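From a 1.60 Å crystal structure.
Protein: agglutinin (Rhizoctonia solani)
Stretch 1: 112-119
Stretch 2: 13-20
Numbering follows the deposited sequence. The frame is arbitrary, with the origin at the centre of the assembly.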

# COMPACT_ATOMS: atom_id res chain seq x y z
N ASP B 112 14.77 4.83 1.03
CA ASP B 112 15.03 5.89 2.00
C ASP B 112 15.91 6.97 1.37
O ASP B 112 16.99 6.67 0.89
CB ASP B 112 15.72 5.25 3.22
CG ASP B 112 16.10 6.25 4.30
OD1 ASP B 112 16.76 7.27 4.01
OD2 ASP B 112 15.77 5.97 5.47
N LEU B 113 15.45 8.21 1.36
CA LEU B 113 16.33 9.30 0.95
C LEU B 113 17.22 9.66 2.14
O LEU B 113 16.77 10.26 3.12
CB LEU B 113 15.53 10.51 0.45
CG LEU B 113 16.34 11.68 -0.15
CD1 LEU B 113 17.26 11.20 -1.28
CD2 LEU B 113 15.40 12.74 -0.68
N LYS B 114 18.50 9.28 2.04
CA LYS B 114 19.43 9.29 3.17
C LYS B 114 19.43 10.58 3.99
O LYS B 114 19.71 11.66 3.48
CB LYS B 114 20.85 9.00 2.65
CG LYS B 114 21.92 8.82 3.72
CD LYS B 114 23.27 8.64 3.05
CE LYS B 114 24.40 8.43 4.04
NZ LYS B 114 25.72 8.45 3.34
N GLU B 115 19.07 10.45 5.27
CA GLU B 115 19.20 11.53 6.25
C GLU B 115 18.34 12.75 5.87
O GLU B 115 18.65 13.89 6.24
CB GLU B 115 20.68 11.91 6.45
CG GLU B 115 21.50 10.82 7.17
CD GLU B 115 23.00 11.02 7.08
OE1 GLU B 115 23.46 11.84 6.25
OE2 GLU B 115 23.72 10.34 7.83
N SER B 116 17.28 12.50 5.11
CA SER B 116 16.34 13.55 4.69
C SER B 116 17.02 14.76 4.03
O SER B 116 16.52 15.88 4.12
CB SER B 116 15.51 14.03 5.89
OG SER B 116 14.99 12.94 6.62
N ASN B 117 18.14 14.52 3.36
CA ASN B 117 18.92 15.59 2.75
C ASN B 117 18.34 16.03 1.40
O ASN B 117 18.22 15.22 0.47
CB ASN B 117 20.37 15.13 2.60
CG ASN B 117 21.33 16.26 2.31
OD1 ASN B 117 20.95 17.32 1.78
ND2 ASN B 117 22.60 16.04 2.65
N PRO B 118 17.96 17.31 1.28
CA PRO B 118 17.38 17.79 0.02
C PRO B 118 18.41 18.14 -1.05
O PRO B 118 18.02 18.67 -2.09
CB PRO B 118 16.61 19.04 0.45
CG PRO B 118 17.35 19.54 1.63
CD PRO B 118 17.89 18.32 2.35
N ALA B 119 19.69 17.88 -0.79
CA ALA B 119 20.74 18.19 -1.76
C ALA B 119 20.65 17.28 -2.97
O ALA B 119 20.27 16.11 -2.84
CB ALA B 119 22.11 18.06 -1.12
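Stretch 2, residues 13-20: KNVSTGTV

Two segments far apart in sequence can pack closely without a single direct hydrogen bond between them, each holding its own shape and leaving water to join the polar groups. The agglutinin of Rhizoctonia solani offers a compact example, in which residues 13–20 lie against residues 112–119 of the same chain and bury 311 Å² in all.

Both segments leave a strand and turn. In stretch 2 the strand ends with K13 and N14, V15 to T17 adopt helical backbone angles without the regular bonds, and G18 takes a positive phi of 82°, where a side chain would be jammed against the preceding carbonyl oxygen. From N14 to T17 stretch 2 runs in the same sense as L113 to P118, then turns back at G18: L113 is paired with N14 with CA atoms 7.4 Å apart, S116 with S16 at 6.3 Å between CA atoms, and P118 approaches T17 to 4.9 Å, again CA to CA.

Each stretch also carries hydrogen bonds of its own. The turn of stretch 2 is closed by G18 N to N14 O (3.0 Å) and N14 N to T19 O (2.7 Å), while N14 OD1 accepts weak bonds from S16 N (3.0 Å) and T17 N (3.3 Å). T17 OG1 donates to T19 OG1 at 2.7 Å, joining the two threonine side chains. Stretch 1 is braced in its turn by S116 N to L113 O (3.0 Å) and A119 N to N117 OD1 (2.9 Å).

Direct contact between the stretches is by van der Waals packing. L113, buried and directed toward stretch 2, places CD2 3.3 Å from T17 OG1 and 3.4 Å from T19 OG1, so the leucine methyl rests on the linked hydroxyls; its CB lies 3.4 Å from N14 ND2, an amide already bonded elsewhere in the structure. T17 touches four residues of stretch 1: L113, S116, N117 and P118. Its CG2 lies 3.4 Å from S116 O and 3.8 Å from P118 N, and its CB is 3.9 Å from P118 CB. After it, T19 CG2 comes within 3.4 Å of P118 O; before it, S16 OG lies 3.5 Å from S116 CB.

Water supplies the polar links. One molecule hydrogen-bonds to S16 OG at 2.5 Å and donates to S116 O at 2.9 Å. A second accepts from T19 OG1 at 2.8 Å and donates to N117 O (2.8 Å) and A119 O (2.9 Å), so that the hydroxyl chain begun at T17 OG1 continues through solvent to the backbone of stretch 1.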

# COMPACT_ATOMS: atom_id res chain seq x y z
N LYS B 13 8.08 11.75 -5.66
CA LYS B 13 8.58 12.91 -4.92
C LYS B 13 8.72 12.61 -3.44
O LYS B 13 7.75 12.25 -2.77
CB LYS B 13 7.65 14.12 -5.14
CG LYS B 13 8.11 15.36 -4.39
CD LYS B 13 7.17 16.54 -4.66
CE LYS B 13 5.76 16.24 -4.18
NZ LYS B 13 5.66 16.23 -2.69
N ASN B 14 9.92 12.79 -2.91
CA ASN B 14 10.12 12.48 -1.49
C ASN B 14 9.30 13.43 -0.61
O ASN B 14 9.32 14.64 -0.79
CB ASN B 14 11.60 12.55 -1.12
CG ASN B 14 11.88 11.99 0.24
OD1 ASN B 14 11.89 12.72 1.23
ND2 ASN B 14 12.09 10.68 0.30
N VAL B 15 8.56 12.85 0.34
CA VAL B 15 7.69 13.64 1.21
C VAL B 15 8.47 14.67 2.05
O VAL B 15 8.03 15.80 2.23
CB VAL B 15 6.80 12.72 2.09
CG1 VAL B 15 6.13 13.51 3.22
CG2 VAL B 15 5.75 11.99 1.24
N SER B 16 9.64 14.28 2.54
CA SER B 16 10.44 15.18 3.37
C SER B 16 11.07 16.33 2.58
O SER B 16 10.97 17.49 2.99
CB SER B 16 11.55 14.41 4.09
OG SER B 16 12.35 15.28 4.90
N THR B 17 11.71 16.01 1.46
CA THR B 17 12.59 16.97 0.79
C THR B 17 11.95 17.71 -0.37
O THR B 17 12.37 18.82 -0.70
CB THR B 17 13.84 16.29 0.23
OG1 THR B 17 13.45 15.34 -0.78
CG2 THR B 17 14.62 15.58 1.33
N GLY B 18 10.99 17.07 -1.02
CA GLY B 18 10.41 17.62 -2.24
C GLY B 18 11.25 17.31 -3.47
O GLY B 18 10.91 17.71 -4.59
N THR B 19 12.37 16.62 -3.27
CA THR B 19 13.19 16.16 -4.39
C THR B 19 12.68 14.81 -4.87
O THR B 19 11.88 14.16 -4.18
CB THR B 19 14.70 16.12 -4.04
OG1 THR B 19 14.95 15.18 -2.98
CG2 THR B 19 15.17 17.49 -3.59
N VAL B 20 13.08 14.42 -6.07
CA VAL B 20 12.48 13.24 -6.70
C VAL B 20 13.48 12.11 -6.94
O VAL B 20 14.69 12.33 -7.02
CB VAL B 20 11.76 13.60 -8.02
CG1 VAL B 20 10.75 14.72 -7.78
CG2 VAL B 20 12.76 13.99 -9.11
O HOH W 1 13.88 17.04 4.14
O HOH W 2 17.69 14.97 -2.24